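Local coordinates for protein alanine racemase (Oenococcus oeni PSU-1, PDB 3HUR) that belongs to the alanine racemase family, whose chains join an N-terminal TIM-type barrel to a C-terminal domain rich in beta strands, at residues V35-K40 / Q227-V232; Y44-I49 / R249-C254. One frame throughout, in Å; residues are numbered along the deposited sequence.

Both contacts are buried, their centres 11 Å apart, and no other protein chain of the assembly touches them. Contact 1 lies within the barrel domain, where a turn following strand 222-223 packs on strand 34-38; contact 2 joins the loop between helices 41-45 and 48-57 to Ile250 and strand residue Phe251 of the C-terminal region. The chain runs from 35-40 almost directly into 44-49, and Ser230 O with Ile250 N, 3.0 Å apart, probably forms a hydrogen bond tying the second halves together. Neither contact has a hydrogen bond across its segments: both rest on apolar packing, led by Ile229 and Leu46. Contact 1 adds a sulfate at its polar margin, while contact 2 adds an aromatic ring.

Contact 1: V35-K40 / Q227-V232; sequences VYAVLK and QLISGV. With SO4 (sulfate ion), chain B.
In the barrel wall, beside strand 34-38, Ile229 points its side chain from a short 3-10 turn against the strand. Its CD1 does all the close touching: it lies 3.5 Å from Val38 O, 4.2 Å from Ala37 CB and 4.2 Å from Leu39 CD2. CG1 stands beside the backbone N, anti to the carbonyl carbon (chi1 -70°), and the extended second torsion (170°) carries the methyl out to the strand. The leucine and isoleucine side chains cross at about a right angle. In the TIM barrel, strand 34-38 sits between strands 63-66 and 222-223, and its residues alternate: the ring of Tyr36 meets that of Phe160 on strand 157-163, whereas Ala37 packs on Leu23 and Phe55 of helices 16-30 and 48-57. Ile229 touches the same two helix residues, and the small Ala37 is consistent with room for the Ile229 methyl here. The turn is closed by Gly231 N bonded to Leu228 O at 3.1 Å; at the backbone angles of Gly231 a CB would press on the carbonyl O of Ser230, so glycine fits. At the start of the turn, Gln227 N donates to O1 of a sulfate ion, 3.3 Å away and nearly straight at 170°; Gln227 CG lies 3.3 Å from SO4 O1 as well. Ser206 OG also bonds the sulfate, an ion probably acquired from the crystallisation liquor.

Contact 2: Y44-I49 / R249-C254; sequences YGLGAI and RIFSVC
Where the barrel meets the C-terminal region, Leu46, in the loop joining helices 41-45 and 48-57, points at Ile250, just ahead of strand 251-263, and Phe251, its first residue. One branch carries the contact: Leu46 CD1 packs 3.7 Å from Ile250 CD1 and 4.1 Å from Phe251 CD2, approaching the ring obliquely. Ile250 places CG1 between its backbone N and carbonyl carbon (chi1 79°), which brings this arm, rather than CG2, to the leucine; the same side chain also touches Ala18, Ala19 and Asn22 of helix 16-30. One face of the Phe251 ring is overlain near its rim by Arg249 CG, 3.7 Å above the plane. The arginine runs on extended and bends at its third torsion, so that NH1 bonds to Phe251 O at 3.0 Å, in the carbonyl plane. Gly47 N-caps helix 48-57; at its backbone angles a CB would press on the carbonyl O of Leu46. Polar ties run alongside: Leu46 O accepts from Tyr374 OH, and Gly45 O from Arg372 NH2. Across the two segments, cohesion is apolar contact through one leucine methyl, without directional preference, while directional bonds, such as those to Leu46 O and Gly45 O, go outside the pair.

Contact 1: V35-K40 / Q227-V232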
loop_
_atom_site.group_PDB
_atom_site.type_symbol
_atom_site.label_atom_id
_atom_site.label_comp_id
_atom_site.label_asym_id
_atom_site.label_seq_id
_atom_site.Cartn_x
_atom_site.Cartn_y
_atom_site.Cartn_z
ATOM N N VAL A 35 33.256 6.894 24.280
ATOM C CA VAL A 35 31.971 6.633 23.603
ATOM C C VAL A 35 32.111 6.993 22.133
ATOM O O VAL A 35 32.458 8.121 21.827
ATOM C CB VAL A 35 30.826 7.416 24.215
ATOM C CG1 VAL A 35 29.560 7.288 23.361
ATOM C CG2 VAL A 35 30.572 6.925 25.585
ATOM N N TYR A 36 31.910 5.995 21.272
ATOM C CA TYR A 36 31.869 6.116 19.829
ATOM C C TYR A 36 30.409 6.086 19.353
ATOM O O TYR A 36 29.753 5.038 19.420
ATOM C CB TYR A 36 32.567 4.932 19.178
ATOM C CG TYR A 36 34.000 4.718 19.577
ATOM C CD1 TYR A 36 34.660 3.553 19.223
ATOM C CD2 TYR A 36 34.708 5.675 20.302
ATOM C CE1 TYR A 36 35.963 3.344 19.571
ATOM C CE2 TYR A 36 36.009 5.468 20.649
ATOM C CZ TYR A 36 36.629 4.301 20.290
ATOM O OH TYR A 36 37.940 4.118 20.628
ATOM N N ALA A 37 29.916 7.222 18.860
ATOM C CA ALA A 37 28.500 7.380 18.476
ATOM C C ALA A 37 28.334 6.818 17.098
ATOM O O ALA A 37 29.038 7.246 16.189
ATOM C CB ALA A 37 28.132 8.821 18.482
ATOM N N VAL A 38 27.471 5.809 16.951
ATOM C CA VAL A 38 27.242 5.210 15.662
ATOM C C VAL A 38 26.065 5.961 15.013
ATOM O O VAL A 38 24.994 6.063 15.569
ATOM C CB VAL A 38 26.984 3.669 15.755
ATOM C CG1 VAL A 38 26.784 3.064 14.370
ATOM C CG2 VAL A 38 28.137 2.931 16.449
ATOM N N LEU A 39 26.302 6.461 13.815
ATOM C CA LEU A 39 25.362 7.236 13.087
ATOM C C LEU A 39 25.188 6.634 11.710
ATOM O O LEU A 39 25.791 7.086 10.747
ATOM C CB LEU A 39 25.926 8.634 12.935
ATOM C CG LEU A 39 25.922 9.435 14.233
ATOM C CD1 LEU A 39 26.404 10.813 13.894
ATOM C CD2 LEU A 39 24.501 9.474 14.886
ATOM N N LYS A 40 24.374 5.609 11.572
ATOM C CA LYS A 40 24.162 5.054 10.257
ATOM C C LYS A 40 22.869 5.617 9.694
ATOM O O LYS A 40 21.999 6.079 10.442
ATOM C CB LYS A 40 24.099 3.552 10.339
ATOM C CG LYS A 40 25.297 2.903 11.011
ATOM C CD LYS A 40 25.022 1.439 11.153
ATOM C CE LYS A 40 26.210 0.609 11.631
ATOM N NZ LYS A 40 25.695 -0.796 11.714
ATOM N N GLN A 227 21.578 2.646 17.476
ATOM C CA GLN A 227 20.148 2.844 17.451
ATOM C C GLN A 227 19.584 3.399 18.716
ATOM O O GLN A 227 18.497 4.013 18.688
ATOM C CB GLN A 227 19.414 1.561 17.278
ATOM C CG GLN A 227 19.517 0.917 15.999
ATOM C CD GLN A 227 18.420 -0.129 15.851
ATOM O OE1 GLN A 227 18.699 -1.286 15.547
ATOM N NE2 GLN A 227 17.161 0.286 16.054
ATOM N N LEU A 228 20.242 3.155 19.833
ATOM C CA LEU A 228 19.686 3.588 21.097
ATOM C C LEU A 228 19.797 5.090 21.265
ATOM O O LEU A 228 19.234 5.658 22.232
ATOM C CB LEU A 228 20.391 2.905 22.285
ATOM C CG LEU A 228 21.790 3.387 22.724
ATOM C CD1 LEU A 228 21.780 4.706 23.437
ATOM C CD2 LEU A 228 22.388 2.322 23.648
ATOM N N ILE A 229 20.577 5.733 20.403
ATOM C CA ILE A 229 20.723 7.175 20.510
ATOM C C ILE A 229 19.375 7.880 20.390
ATOM O O ILE A 229 19.136 8.875 21.039
ATOM C CB ILE A 229 21.632 7.724 19.433
ATOM C CG1 ILE A 229 23.097 7.290 19.709
ATOM C CG2 ILE A 229 21.480 9.197 19.414
ATOM C CD1 ILE A 229 24.120 7.564 18.552
ATOM N N SER A 230 18.498 7.344 19.552
ATOM C CA SER A 230 17.216 7.968 19.295
ATOM C C SER A 230 16.234 7.758 20.416
ATOM O O SER A 230 15.183 8.415 20.454
ATOM C CB SER A 230 16.622 7.422 18.020
ATOM O OG SER A 230 16.094 6.122 18.193
ATOM N N GLY A 231 16.557 6.849 21.331
ATOM C CA GLY A 231 15.697 6.590 22.481
ATOM C C GLY A 231 14.681 5.474 22.266
ATOM O O GLY A 231 13.803 5.220 23.112
ATOM N N VAL A 232 14.758 4.805 21.129
ATOM C CA VAL A 232 13.847 3.699 20.909
ATOM C C VAL A 232 14.347 2.442 21.634
ATOM O O VAL A 232 15.516 2.357 22.022
ATOM C CB VAL A 232 13.707 3.322 19.404
ATOM C CG1 VAL A 232 13.227 4.501 18.598
ATOM C CG2 VAL A 232 14.998 2.719 18.866
HETATM S S SO4 B . 23.706 -0.815 17.226
HETATM O O1 SO4 B . 22.488 -0.367 16.601
HETATM O O2 SO4 B . 23.716 -2.228 17.505
HETATM O O3 SO4 B . 24.780 -0.652 16.290
HETATM O O4 SO4 B . 23.754 -0.042 18.457
#

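Contact 2: Y44-I49 / R249-C254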
loop_
_atom_site.group_PDB
_atom_site.type_symbol
_atom_site.label_atom_id
_atom_site.label_comp_id
_atom_site.label_asym_id
_atom_site.label_seq_id
_atom_site.Cartn_x
_atom_site.Cartn_y
_atom_site.Cartn_z
ATOM N N TYR A 44 20.238 7.691 11.752
ATOM C CA TYR A 44 19.024 6.887 11.932
ATOM C C TYR A 44 17.875 7.672 11.441
ATOM O O TYR A 44 16.886 7.763 12.079
ATOM C CB TYR A 44 18.858 6.427 13.394
ATOM C CG TYR A 44 19.934 5.460 13.707
ATOM C CD1 TYR A 44 21.116 5.866 14.301
ATOM C CD2 TYR A 44 19.826 4.162 13.303
ATOM C CE1 TYR A 44 22.150 4.945 14.563
ATOM C CE2 TYR A 44 20.830 3.248 13.529
ATOM C CZ TYR A 44 21.992 3.643 14.171
ATOM O OH TYR A 44 22.995 2.703 14.359
ATOM N N GLY A 45 18.049 8.263 10.281
ATOM C CA GLY A 45 17.033 9.121 9.711
ATOM C C GLY A 45 16.660 10.365 10.494
ATOM O O GLY A 45 15.616 10.941 10.227
ATOM N N LEU A 46 17.515 10.790 11.415
ATOM C CA LEU A 46 17.261 11.990 12.218
ATOM C C LEU A 46 18.264 13.094 11.948
ATOM O O LEU A 46 18.027 14.247 12.344
ATOM C CB LEU A 46 17.264 11.680 13.722
ATOM C CG LEU A 46 16.236 10.657 14.161
ATOM C CD1 LEU A 46 16.175 10.618 15.654
ATOM C CD2 LEU A 46 14.877 10.976 13.574
ATOM N N GLY A 47 19.382 12.763 11.299
ATOM C CA GLY A 47 20.314 13.772 10.809
ATOM C C GLY A 47 21.693 13.595 11.405
ATOM O O GLY A 47 21.932 13.909 12.525
ATOM N N ALA A 48 22.625 13.101 10.634
ATOM C CA ALA A 48 23.917 12.733 11.202
ATOM C C ALA A 48 24.724 13.983 11.583
ATOM O O ALA A 48 25.336 14.061 12.623
ATOM C CB ALA A 48 24.662 11.858 10.242
ATOM N N ILE A 49 24.703 14.981 10.738
ATOM C CA ILE A 49 25.476 16.179 10.978
ATOM C C ILE A 49 25.080 16.896 12.263
ATOM O O ILE A 49 25.922 17.042 13.123
ATOM C CB ILE A 49 25.364 17.085 9.784
ATOM C CG1 ILE A 49 25.866 16.328 8.580
ATOM C CG2 ILE A 49 26.127 18.363 9.971
ATOM C CD1 ILE A 49 26.777 17.066 7.737
ATOM N N ARG A 249 13.225 9.393 24.502
ATOM C CA ARG A 249 12.840 9.410 23.059
ATOM C C ARG A 249 13.101 10.822 22.544
ATOM O O ARG A 249 12.607 11.764 23.114
ATOM C CB ARG A 249 11.375 9.001 22.830
ATOM C CG ARG A 249 10.930 9.000 21.326
ATOM C CD ARG A 249 9.441 8.566 21.090
ATOM N NE ARG A 249 8.571 8.943 22.208
ATOM C CZ ARG A 249 8.007 10.150 22.386
ATOM N NH1 ARG A 249 8.170 11.151 21.502
ATOM N NH2 ARG A 249 7.255 10.359 23.470
ATOM N N ILE A 250 13.922 10.972 21.503
ATOM C CA ILE A 250 14.387 12.291 21.108
ATOM C C ILE A 250 13.547 12.938 20.019
ATOM O O ILE A 250 13.670 14.135 19.773
ATOM C CB ILE A 250 15.902 12.294 20.699
ATOM C CG1 ILE A 250 16.143 11.753 19.286
ATOM C CG2 ILE A 250 16.718 11.481 21.691
ATOM C CD1 ILE A 250 17.586 11.831 18.893
ATOM N N PHE A 251 12.684 12.178 19.381
ATOM C CA PHE A 251 11.987 12.685 18.195
ATOM C C PHE A 251 10.490 12.691 18.458
ATOM O O PHE A 251 10.029 11.948 19.297
ATOM C CB PHE A 251 12.294 11.816 16.971
ATOM C CG PHE A 251 11.935 10.390 17.175
ATOM C CD1 PHE A 251 10.703 9.927 16.837
ATOM C CD2 PHE A 251 12.820 9.535 17.798
ATOM C CE1 PHE A 251 10.346 8.596 17.068
ATOM C CE2 PHE A 251 12.482 8.215 18.044
ATOM C CZ PHE A 251 11.241 7.734 17.683
ATOM N N SER A 252 9.770 13.541 17.721
ATOM C CA SER A 252 8.329 13.625 17.694
ATOM C C SER A 252 7.919 13.956 16.272
ATOM O O SER A 252 8.693 14.576 15.511
ATOM C CB SER A 252 7.878 14.788 18.520
ATOM O OG SER A 252 8.064 14.571 19.899
ATOM N N VAL A 253 6.705 13.547 15.906
ATOM C CA VAL A 253 6.099 14.031 14.697
ATOM C C VAL A 253 5.113 15.101 15.189
ATOM O O VAL A 253 4.341 14.876 16.132
ATOM C CB VAL A 253 5.427 12.942 13.868
ATOM C CG1 VAL A 253 4.761 13.569 12.613
ATOM C CG2 VAL A 253 6.417 11.881 13.452
ATOM N N CYS A 254 5.186 16.273 14.570
ATOM C CA CYS A 254 4.391 17.389 14.960
ATOM C C CYS A 254 3.644 17.957 13.787
ATOM O O CYS A 254 4.019 17.767 12.626
ATOM C CB CYS A 254 5.300 18.511 15.457
ATOM S SG CYS A 254 6.246 18.133 16.867
#